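Local coordinates for protein beta-galactosidase (Geobacillus stearothermophilus, PDB 4OIF) that probably hydrolyses terminal non-reducing beta-D-galactose residues of beta-D-galactosides, as a zinc-containing, homotrimeric glycosidase of family GH42, at residues T496-Y501 with R604-E609; D533-R538 with D573-T578; T557-H562 with A580-Q585. All blocks are in the same frame, centred on the assembly; numbering follows the deposited sequence.

Contact 1: residues T496-Y501 with R604-E609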
loop_
_atom_site.group_PDB
_atom_site.type_symbol
_atom_site.label_atom_id
_atom_site.label_comp_id
_atom_site.label_asym_id
_atom_site.label_seq_id
_atom_site.Cartn_x
_atom_site.Cartn_y
_atom_site.Cartn_z
ATOM N N THR A 496 -17.470 14.754 -39.620
ATOM C CA THR A 496 -16.899 13.425 -39.532
ATOM C C THR A 496 -16.604 13.118 -38.058
ATOM O O THR A 496 -15.812 13.802 -37.421
ATOM C CB THR A 496 -15.614 13.309 -40.368
ATOM O OG1 THR A 496 -15.938 13.400 -41.756
ATOM C CG2 THR A 496 -14.930 11.986 -40.113
ATOM N N LEU A 497 -17.258 12.099 -37.522
ATOM C CA LEU A 497 -17.192 11.779 -36.108
ATOM C C LEU A 497 -16.562 10.420 -35.905
ATOM O O LEU A 497 -16.898 9.490 -36.619
ATOM C CB LEU A 497 -18.590 11.802 -35.506
ATOM C CG LEU A 497 -18.763 11.319 -34.070
ATOM C CD1 LEU A 497 -18.017 12.201 -33.065
ATOM C CD2 LEU A 497 -20.223 11.265 -33.735
ATOM N N VAL A 498 -15.652 10.314 -34.939
ATOM C CA VAL A 498 -15.028 9.037 -34.580
ATOM C C VAL A 498 -15.282 8.701 -33.111
ATOM O O VAL A 498 -14.951 9.481 -32.220
ATOM C CB VAL A 498 -13.501 9.043 -34.825
ATOM C CG1 VAL A 498 -12.876 7.744 -34.341
ATOM C CG2 VAL A 498 -13.187 9.247 -36.300
ATOM N N MET A 499 -15.886 7.545 -32.861
ATOM C CA MET A 499 -16.059 7.074 -31.495
ATOM C C MET A 499 -15.471 5.687 -31.340
ATOM O O MET A 499 -15.050 5.057 -32.317
ATOM C CB MET A 499 -17.533 7.076 -31.082
ATOM C CG MET A 499 -18.053 8.460 -30.763
ATOM S SD MET A 499 -19.762 8.456 -30.214
ATOM C CE MET A 499 -19.661 9.368 -28.696
ATOM N N THR A 500 -15.421 5.220 -30.100
ATOM C CA THR A 500 -14.722 3.982 -29.799
ATOM C C THR A 500 -15.488 3.140 -28.823
ATOM O O THR A 500 -16.561 3.514 -28.352
ATOM C CB THR A 500 -13.331 4.217 -29.168
ATOM O OG1 THR A 500 -13.493 4.661 -27.810
ATOM C CG2 THR A 500 -12.499 5.235 -29.970
ATOM N N TYR A 501 -14.881 2.009 -28.502
ATOM C CA TYR A 501 -15.299 1.177 -27.395
ATOM C C TYR A 501 -15.652 1.995 -26.153
ATOM O O TYR A 501 -15.071 3.060 -25.910
ATOM C CB TYR A 501 -14.190 0.191 -27.066
ATOM C CG TYR A 501 -12.855 0.847 -26.831
ATOM C CD1 TYR A 501 -11.996 1.122 -27.891
ATOM C CD2 TYR A 501 -12.440 1.187 -25.539
ATOM C CE1 TYR A 501 -10.756 1.729 -27.676
ATOM C CE2 TYR A 501 -11.202 1.787 -25.314
ATOM C CZ TYR A 501 -10.362 2.061 -26.387
ATOM O OH TYR A 501 -9.130 2.656 -26.176
ATOM N N ARG A 604 -2.177 5.913 -36.438
ATOM C CA ARG A 604 -1.432 6.603 -37.474
ATOM C C ARG A 604 -2.072 6.368 -38.845
ATOM O O ARG A 604 -2.386 7.321 -39.548
ATOM C CB ARG A 604 0.026 6.164 -37.474
ATOM C CG ARG A 604 0.810 6.645 -36.265
ATOM C CD ARG A 604 2.305 6.535 -36.518
ATOM N NE ARG A 604 3.060 6.772 -35.304
ATOM C CZ ARG A 604 3.584 5.811 -34.551
ATOM N NH1 ARG A 604 3.456 4.533 -34.899
ATOM N NH2 ARG A 604 4.250 6.133 -33.453
ATOM N N ASP A 605 -2.313 5.110 -39.204
ATOM C CA ASP A 605 -2.835 4.784 -40.535
ATOM C C ASP A 605 -4.303 5.250 -40.741
ATOM O O ASP A 605 -4.659 5.886 -41.762
ATOM C CB ASP A 605 -2.684 3.277 -40.774
ATOM C CG ASP A 605 -1.202 2.813 -40.767
ATOM O OD1 ASP A 605 -0.291 3.660 -40.849
ATOM O OD2 ASP A 605 -0.934 1.598 -40.690
ATOM N N PHE A 606 -5.134 4.954 -39.748
ATOM C CA PHE A 606 -6.549 5.309 -39.743
ATOM C C PHE A 606 -6.735 6.817 -39.928
ATOM O O PHE A 606 -7.459 7.314 -40.832
ATOM C CB PHE A 606 -7.187 4.833 -38.421
ATOM C CG PHE A 606 -8.661 5.095 -38.327
ATOM C CD1 PHE A 606 -9.574 4.181 -38.827
ATOM C CD2 PHE A 606 -9.135 6.265 -37.756
ATOM C CE1 PHE A 606 -10.947 4.436 -38.756
ATOM C CE2 PHE A 606 -10.494 6.519 -37.690
ATOM C CZ PHE A 606 -11.400 5.598 -38.194
ATOM N N TYR A 607 -6.055 7.549 -39.057
ATOM C CA TYR A 607 -6.185 8.991 -39.068
ATOM C C TYR A 607 -5.436 9.605 -40.243
ATOM O O TYR A 607 -5.752 10.712 -40.655
ATOM C CB TYR A 607 -5.711 9.586 -37.744
ATOM C CG TYR A 607 -6.733 9.411 -36.642
ATOM C CD1 TYR A 607 -8.015 9.931 -36.775
ATOM C CD2 TYR A 607 -6.423 8.724 -35.481
ATOM C CE1 TYR A 607 -8.960 9.770 -35.781
ATOM C CE2 TYR A 607 -7.365 8.555 -34.480
ATOM C CZ TYR A 607 -8.624 9.085 -34.633
ATOM O OH TYR A 607 -9.550 8.924 -33.638
ATOM N N GLN A 608 -4.469 8.884 -40.801
ATOM C CA GLN A 608 -3.787 9.373 -41.986
ATOM C C GLN A 608 -4.792 9.426 -43.100
ATOM O O GLN A 608 -4.889 10.430 -43.834
ATOM C CB GLN A 608 -2.618 8.480 -42.388
ATOM C CG GLN A 608 -1.747 9.104 -43.462
ATOM C CD GLN A 608 -1.113 10.412 -42.996
ATOM O OE1 GLN A 608 -0.780 10.570 -41.816
ATOM N NE2 GLN A 608 -0.956 11.360 -43.918
ATOM N N GLU A 609 -5.549 8.334 -43.214
ATOM C CA GLU A 609 -6.623 8.292 -44.199
ATOM C C GLU A 609 -7.625 9.400 -43.967
ATOM O O GLU A 609 -8.076 10.034 -44.924
ATOM C CB GLU A 609 -7.333 6.949 -44.188
ATOM C CG GLU A 609 -6.530 5.856 -44.838
ATOM C CD GLU A 609 -7.348 5.076 -45.829
ATOM O OE1 GLU A 609 -8.538 5.421 -45.999
ATOM O OE2 GLU A 609 -6.807 4.119 -46.424
#

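Contact 2: residues D533-R538 with D573-T578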
loop_
_atom_site.group_PDB
_atom_site.type_symbol
_atom_site.label_atom_id
_atom_site.label_comp_id
_atom_site.label_asym_id
_atom_site.label_seq_id
_atom_site.Cartn_x
_atom_site.Cartn_y
_atom_site.Cartn_z
ATOM N N ASP A 533 -15.592 -6.664 -24.290
ATOM C CA ASP A 533 -14.696 -7.681 -23.777
ATOM C C ASP A 533 -13.549 -7.032 -23.012
ATOM O O ASP A 533 -12.752 -6.293 -23.602
ATOM C CB ASP A 533 -14.161 -8.526 -24.924
ATOM C CG ASP A 533 -13.547 -9.819 -24.456
ATOM O OD1 ASP A 533 -13.950 -10.340 -23.387
ATOM O OD2 ASP A 533 -12.662 -10.313 -25.171
ATOM N N THR A 534 -13.463 -7.298 -21.709
ATOM C CA THR A 534 -12.379 -6.760 -20.890
ATOM C C THR A 534 -11.277 -7.795 -20.698
ATOM O O THR A 534 -11.534 -8.904 -20.240
ATOM C CB THR A 534 -12.882 -6.300 -19.517
ATOM O OG1 THR A 534 -13.799 -5.208 -19.679
ATOM C CG2 THR A 534 -11.710 -5.849 -18.656
ATOM N N LEU A 535 -10.045 -7.426 -21.033
ATOM C CA LEU A 535 -8.952 -8.395 -21.087
ATOM C C LEU A 535 -7.957 -8.273 -19.939
ATOM O O LEU A 535 -7.786 -7.203 -19.369
ATOM C CB LEU A 535 -8.203 -8.253 -22.408
ATOM C CG LEU A 535 -9.099 -8.300 -23.648
ATOM C CD1 LEU A 535 -8.250 -8.284 -24.901
ATOM C CD2 LEU A 535 -9.983 -9.542 -23.607
ATOM N N TYR A 536 -7.312 -9.390 -19.608
ATOM C CA TYR A 536 -6.223 -9.418 -18.634
ATOM C C TYR A 536 -4.951 -8.890 -19.287
ATOM O O TYR A 536 -4.870 -8.865 -20.511
ATOM C CB TYR A 536 -6.026 -10.844 -18.100
ATOM C CG TYR A 536 -7.052 -11.207 -17.061
ATOM C CD1 TYR A 536 -8.313 -11.675 -17.427
ATOM C CD2 TYR A 536 -6.779 -11.040 -15.714
ATOM C CE1 TYR A 536 -9.266 -11.986 -16.466
ATOM C CE2 TYR A 536 -7.715 -11.337 -14.752
ATOM C CZ TYR A 536 -8.958 -11.811 -15.125
ATOM O OH TYR A 536 -9.876 -12.109 -14.143
ATOM N N PRO A 537 -3.969 -8.442 -18.482
ATOM C CA PRO A 537 -2.737 -7.862 -19.040
ATOM C C PRO A 537 -2.012 -8.721 -20.081
ATOM O O PRO A 537 -1.517 -8.184 -21.068
ATOM C CB PRO A 537 -1.860 -7.670 -17.800
ATOM C CG PRO A 537 -2.844 -7.357 -16.732
ATOM C CD PRO A 537 -4.040 -8.245 -17.021
ATOM N N ARG A 538 -1.951 -10.029 -19.885
ATOM C CA ARG A 538 -1.244 -10.858 -20.851
ATOM C C ARG A 538 -2.107 -11.184 -22.077
ATOM O O ARG A 538 -1.605 -11.730 -23.058
ATOM C CB ARG A 538 -0.756 -12.151 -20.193
ATOM C CG ARG A 538 0.328 -11.943 -19.143
ATOM C CD ARG A 538 0.651 -13.237 -18.416
ATOM N NE ARG A 538 1.804 -13.058 -17.533
ATOM C CZ ARG A 538 1.757 -13.077 -16.202
ATOM N NH1 ARG A 538 0.604 -13.291 -15.567
ATOM N NH2 ARG A 538 2.872 -12.893 -15.500
ATOM N N ASP A 573 -9.768 -15.142 -30.770
ATOM C CA ASP A 573 -10.820 -15.294 -29.757
ATOM C C ASP A 573 -12.187 -15.578 -30.396
ATOM O O ASP A 573 -12.292 -15.735 -31.609
ATOM C CB ASP A 573 -10.894 -14.054 -28.858
ATOM C CG ASP A 573 -11.183 -14.397 -27.392
ATOM O OD1 ASP A 573 -11.970 -15.326 -27.118
ATOM O OD2 ASP A 573 -10.616 -13.721 -26.505
ATOM N N PHE A 574 -13.235 -15.648 -29.581
ATOM C CA PHE A 574 -14.515 -16.162 -30.065
ATOM C C PHE A 574 -15.188 -15.225 -31.061
ATOM O O PHE A 574 -16.054 -15.661 -31.809
ATOM C CB PHE A 574 -15.472 -16.480 -28.888
ATOM C CG PHE A 574 -16.052 -15.269 -28.194
ATOM C CD1 PHE A 574 -15.379 -14.673 -27.128
ATOM C CD2 PHE A 574 -17.292 -14.764 -28.565
ATOM C CE1 PHE A 574 -15.915 -13.568 -26.464
ATOM C CE2 PHE A 574 -17.848 -13.656 -27.907
ATOM C CZ PHE A 574 -17.149 -13.052 -26.860
ATOM N N TYR A 575 -14.792 -13.954 -31.084
ATOM C CA TYR A 575 -15.362 -13.018 -32.041
ATOM C C TYR A 575 -14.427 -12.777 -33.223
ATOM O O TYR A 575 -14.514 -11.746 -33.903
ATOM C CB TYR A 575 -15.703 -11.692 -31.364
ATOM C CG TYR A 575 -14.703 -11.219 -30.327
ATOM C CD1 TYR A 575 -14.805 -11.630 -29.003
ATOM C CD2 TYR A 575 -13.672 -10.343 -30.667
ATOM C CE1 TYR A 575 -13.915 -11.201 -28.053
ATOM C CE2 TYR A 575 -12.769 -9.913 -29.726
ATOM C CZ TYR A 575 -12.903 -10.344 -28.408
ATOM O OH TYR A 575 -12.017 -9.924 -27.438
ATOM N N ALA A 576 -13.531 -13.732 -33.462
ATOM C CA ALA A 576 -12.638 -13.670 -34.611
ATOM C C ALA A 576 -13.411 -13.515 -35.928
ATOM O O ALA A 576 -14.498 -14.069 -36.089
ATOM C CB ALA A 576 -11.765 -14.893 -34.654
ATOM N N ASP A 577 -12.836 -12.721 -36.830
ATOM C CA ASP A 577 -13.395 -12.442 -38.157
ATOM C C ASP A 577 -14.721 -11.697 -38.102
ATOM O O ASP A 577 -15.460 -11.677 -39.076
ATOM C CB ASP A 577 -13.564 -13.735 -38.962
ATOM C CG ASP A 577 -12.255 -14.471 -39.152
ATOM O OD1 ASP A 577 -11.208 -13.815 -39.342
ATOM O OD2 ASP A 577 -12.269 -15.712 -39.107
ATOM N N THR A 578 -15.021 -11.074 -36.965
ATOM C CA THR A 578 -16.208 -10.216 -36.862
ATOM C C THR A 578 -15.709 -8.765 -36.897
ATOM O O THR A 578 -14.525 -8.537 -36.715
ATOM C CB THR A 578 -17.033 -10.515 -35.577
ATOM O OG1 THR A 578 -16.225 -10.298 -34.418
ATOM C CG2 THR A 578 -17.529 -11.946 -35.580
#

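Contact 3: residues T557-H562 with A580-Q585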
loop_
_atom_site.group_PDB
_atom_site.type_symbol
_atom_site.label_atom_id
_atom_site.label_comp_id
_atom_site.label_asym_id
_atom_site.label_seq_id
_atom_site.Cartn_x
_atom_site.Cartn_y
_atom_site.Cartn_z
ATOM N N THR A 557 -14.695 -4.821 -28.656
ATOM C CA THR A 557 -16.141 -4.687 -28.681
ATOM C C THR A 557 -16.762 -5.592 -29.734
ATOM O O THR A 557 -16.404 -5.517 -30.905
ATOM C CB THR A 557 -16.571 -3.230 -28.954
ATOM O OG1 THR A 557 -15.855 -2.337 -28.083
ATOM C CG2 THR A 557 -18.066 -3.077 -28.725
ATOM N N VAL A 558 -17.692 -6.449 -29.328
ATOM C CA VAL A 558 -18.429 -7.233 -30.314
ATOM C C VAL A 558 -19.450 -6.303 -30.972
ATOM O O VAL A 558 -20.152 -5.559 -30.288
ATOM C CB VAL A 558 -19.123 -8.465 -29.686
ATOM C CG1 VAL A 558 -19.923 -9.223 -30.742
ATOM C CG2 VAL A 558 -18.093 -9.404 -29.056
ATOM N N ILE A 559 -19.526 -6.332 -32.297
ATOM C CA ILE A 559 -20.327 -5.360 -33.043
ATOM C C ILE A 559 -21.377 -5.973 -33.980
ATOM O O ILE A 559 -21.099 -6.900 -34.739
ATOM C CB ILE A 559 -19.404 -4.451 -33.873
ATOM C CG1 ILE A 559 -18.614 -3.524 -32.946
ATOM C CG2 ILE A 559 -20.194 -3.660 -34.909
ATOM C CD1 ILE A 559 -17.356 -2.967 -33.594
ATOM N N LYS A 560 -22.585 -5.434 -33.915
ATOM C CA LYS A 560 -23.661 -5.781 -34.837
ATOM C C LYS A 560 -23.767 -4.748 -35.972
ATOM O O LYS A 560 -24.018 -3.567 -35.721
ATOM C CB LYS A 560 -24.981 -5.869 -34.068
ATOM C CG LYS A 560 -26.201 -6.250 -34.893
ATOM C CD LYS A 560 -27.455 -6.100 -34.036
ATOM C CE LYS A 560 -28.639 -6.886 -34.567
ATOM N NZ LYS A 560 -29.741 -6.879 -33.558
ATOM N N ILE A 561 -23.587 -5.194 -37.214
ATOM C CA ILE A 561 -23.598 -4.294 -38.377
ATOM C C ILE A 561 -24.989 -4.026 -38.937
ATOM O O ILE A 561 -25.806 -4.932 -39.062
ATOM C CB ILE A 561 -22.734 -4.854 -39.532
ATOM C CG1 ILE A 561 -21.276 -4.958 -39.102
ATOM C CG2 ILE A 561 -22.862 -3.990 -40.781
ATOM C CD1 ILE A 561 -20.715 -3.674 -38.593
ATOM N N HIS A 562 -25.242 -2.770 -39.284
ATOM C CA HIS A 562 -26.449 -2.397 -40.008
ATOM C C HIS A 562 -26.091 -1.842 -41.386
ATOM O O HIS A 562 -25.763 -2.600 -42.292
ATOM C CB HIS A 562 -27.252 -1.383 -39.197
ATOM C CG HIS A 562 -27.723 -1.920 -37.883
ATOM N ND1 HIS A 562 -28.545 -3.023 -37.785
ATOM C CD2 HIS A 562 -27.472 -1.523 -36.613
ATOM C CE1 HIS A 562 -28.787 -3.277 -36.511
ATOM N NE2 HIS A 562 -28.151 -2.380 -35.779
ATOM N N ALA A 580 -14.395 -5.079 -36.269
ATOM C CA ALA A 580 -13.763 -4.287 -35.223
ATOM C C ALA A 580 -13.767 -2.787 -35.581
ATOM O O ALA A 580 -13.891 -1.930 -34.702
ATOM C CB ALA A 580 -12.354 -4.769 -34.991
ATOM N N VAL A 581 -13.622 -2.464 -36.863
ATOM C CA VAL A 581 -13.623 -1.060 -37.267
ATOM C C VAL A 581 -14.634 -0.808 -38.366
ATOM O O VAL A 581 -14.644 -1.520 -39.374
ATOM C CB VAL A 581 -12.246 -0.600 -37.758
ATOM C CG1 VAL A 581 -12.315 0.847 -38.230
ATOM C CG2 VAL A 581 -11.229 -0.738 -36.657
ATOM N N THR A 582 -15.486 0.198 -38.165
ATOM C CA THR A 582 -16.581 0.473 -39.100
ATOM C C THR A 582 -16.654 1.943 -39.518
ATOM O O THR A 582 -16.210 2.833 -38.792
ATOM C CB THR A 582 -17.958 0.081 -38.506
ATOM O OG1 THR A 582 -18.306 0.985 -37.451
ATOM C CG2 THR A 582 -17.935 -1.322 -37.966
ATOM N N SER A 583 -17.221 2.182 -40.700
ATOM C CA SER A 583 -17.486 3.534 -41.192
ATOM C C SER A 583 -18.896 3.604 -41.739
ATOM O O SER A 583 -19.426 2.617 -42.237
ATOM C CB SER A 583 -16.492 3.945 -42.286
ATOM O OG SER A 583 -16.765 3.259 -43.494
ATOM N N ASN A 584 -19.496 4.780 -41.672
ATOM C CA ASN A 584 -20.865 4.910 -42.112
ATOM C C ASN A 584 -21.236 6.330 -42.528
ATOM O O ASN A 584 -21.059 7.280 -41.770
ATOM C CB ASN A 584 -21.786 4.430 -41.003
ATOM C CG ASN A 584 -23.204 4.310 -41.453
ATOM O OD1 ASN A 584 -23.513 3.511 -42.334
ATOM N ND2 ASN A 584 -24.086 5.082 -40.837
ATOM N N GLN A 585 -21.758 6.475 -43.740
ATOM C CA GLN A 585 -22.176 7.787 -44.195
ATOM C C GLN A 585 -23.536 8.064 -43.609
ATOM O O GLN A 585 -24.394 7.186 -43.568
ATOM C CB GLN A 585 -22.201 7.864 -45.718
ATOM C CG GLN A 585 -20.946 7.292 -46.355
ATOM C CD GLN A 585 -20.918 7.487 -47.847
ATOM O OE1 GLN A 585 -21.936 7.803 -48.460
ATOM N NE2 GLN A 585 -19.749 7.297 -48.448
#

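Contact 1: residues T496-Y501 with R604-E609
Val-498, on strand 496-500, meets two aromatic residues of the helix, Phe-606 and Tyr-607, its CG2 touching both rings and its CG1 coming nearest to the Tyr-607 hydroxyl. CG2 approaches the Phe-606 ring at its edge, near the ring plane, with Val-498 CG2 and Phe-606 CE2 4.1 Å apart; the two side chains come from opposite directions. Val-498 CG1 lies 3.6 Å from the hydroxyl oxygen, Tyr-607 OH, and Val-498 CG2 also comes within 4.3 Å of Tyr-607 CE1. The valine torsion explains this: CG1 lies opposite the backbone N (chi1 176°) and CG2 opposite the carbonyl carbon, which turns CG2 to the edge of the Phe-606 ring and CG1 to the tyrosine hydroxyl. A beta-branched residue suits this site because it favours the strand backbone and fills space with a short, stiff side chain. The rings also pack on each other, Phe-606 CD2 standing 3.9 Å above the plane of Tyr-607, over its centre. Although the Tyr-607 hydroxyl lies beside a methyl, it is not wasted in the core, for it is hydrogen-bonded to His-445 ND1.

This small buried patch is the packed part. The other side of the helix is looser and partly exposed, and polar residues take over there: Arg-604 forms a salt bridge with Glu-451, and Glu-609 one with Arg-546. The backbones stay well apart, with Val-498 CA and Tyr-607 CA separated by 9.9 Å, so side chains alone span the gap. Helix 600-613 thus lies against one face of the mixed sheet, in which strand 496-500 runs between strands 470-473 and 589-594. Ile-594 touches both Val-498 and Phe-606, Ile-472 touches Tyr-607, and helix 438-451 flanks the tyrosine through Pro-448 and Phe-449, the latter meeting its ring edge-to-face.

Contact 2: residues D533-R538 with D573-T578
Two torsions bring Asp-533 and Tyr-575 together: the aspartate turns CG opposite its backbone N (chi1 -164°), while the tyrosine places its ring between N and the carbonyl carbon (chi1 39°), which directs the phenol at the strand. Tyr-575 OH donates to Asp-533 OD2. The modelled separation of Tyr-575 OH and Asp-533 OD2, 2.4 Å, is very short, and its exact value is doubtful at this resolution. OD2 lies at the edge of the phenol ring, in its plane, with the carboxylate plane turned 85° from that of the ring. Leu-535 borders the same hydroxyl more distantly, its CD2 lying 4.4 Å from Tyr-575 OH.

A second carboxylate stands close by, with Asp-573 OD2 and Asp-533 OD2 4.2 Å apart. Arg-338 of the second subunit, whose NH2 forms a salt bridge with each, probably offsets the repulsion of these like charges. The other oxygen of Asp-573 faces its own chain: Phe-574 N donates to Asp-573 OD1 over 2.8 Å, on the anti side of the carboxylate. With an alanine here, Phe-574 N would probably be left without this acceptor, and Arg-338 of the second subunit without one of its two acidic mates. Tyr-575 CD1 sits 3.3 Å above the plane of the Phe-574 ring, over its centre, and Tyr-570 meets Tyr-575 edge-to-face; an aromatic residue with a polar end therefore suits this buried place.

The loop itself consists of two overlapping beta turns, type I from Asp-573 to Ala-576 and type II from Tyr-575 to Thr-578, the first closed by Ala-576 N to Asp-573 O at 3.0 Å. It is the connection of a beta hairpin, joining strands 565-570 and 579-586, placed here at a subunit interface of the trimerisation domain.

Contact 3: residues T557-H562 with A580-Q585
Strands 555-561 and 579-586 belong to different sheets and share no hydrogen bond, their closest CA atoms here, those of Ile-561 and Thr-582, lying 8.5 Å apart, while Ala-580 and Val-581 form a classic beta bulge opposite Gly-568. Ile-561 and Thr-582 reach toward each other tip to tip, Ile-561 CD1 coming to 3.7 Å from Thr-582 CG2. With chi1 at 70°, threonine tucks OG1 between its backbone N and carbonyl carbon and leaves CG2 as the group that meets the isoleucine. Ile-559 points at the other strand and uses both branches: its CD1 rests 3.8 Å from Ala-580 O, on backbone rather than on a side chain, since the CB of Ala-580 points away; its CG2 is a looser 4.5 Å from Thr-582 CG2. Met-527 and Tyr-593 touch both Ile-559 and Thr-582 and extend the apolar layer. Isoleucine suits its places because its longer branch reaches across the gap between the sheets, and threonine because it turns a methyl to meet it. Because methyl groups meet each other and the Ala-580 carbonyl group, the contact is held by dispersion and shape, with no directional bond across it to fix how the strands are aligned.

All three lie in the trimerisation domain, on the same side of the chain's centre and away from the zinc site and predicted catalytic glutamates. Along the chain contacts 2 and 3 lie between the segments of contact 1, and their own segments alternate. Contact 3 is the middle piece, its centre about 13 Å from that of contact 1 and about 16 Å from that of contact 2. It touches contact 1 at two places, Tyr-501 CB with Thr-557 OG1 (3.2 Å) and Phe-606 CE1 with Val-581 CG1 (3.9 Å), and contact 2 through Tyr-575 CD1 and Val-558 CG2 (4.0 Å). Contacts 1 and 2, centred about 21 Å apart, do not touch; their nearest atoms are about 7 Å apart.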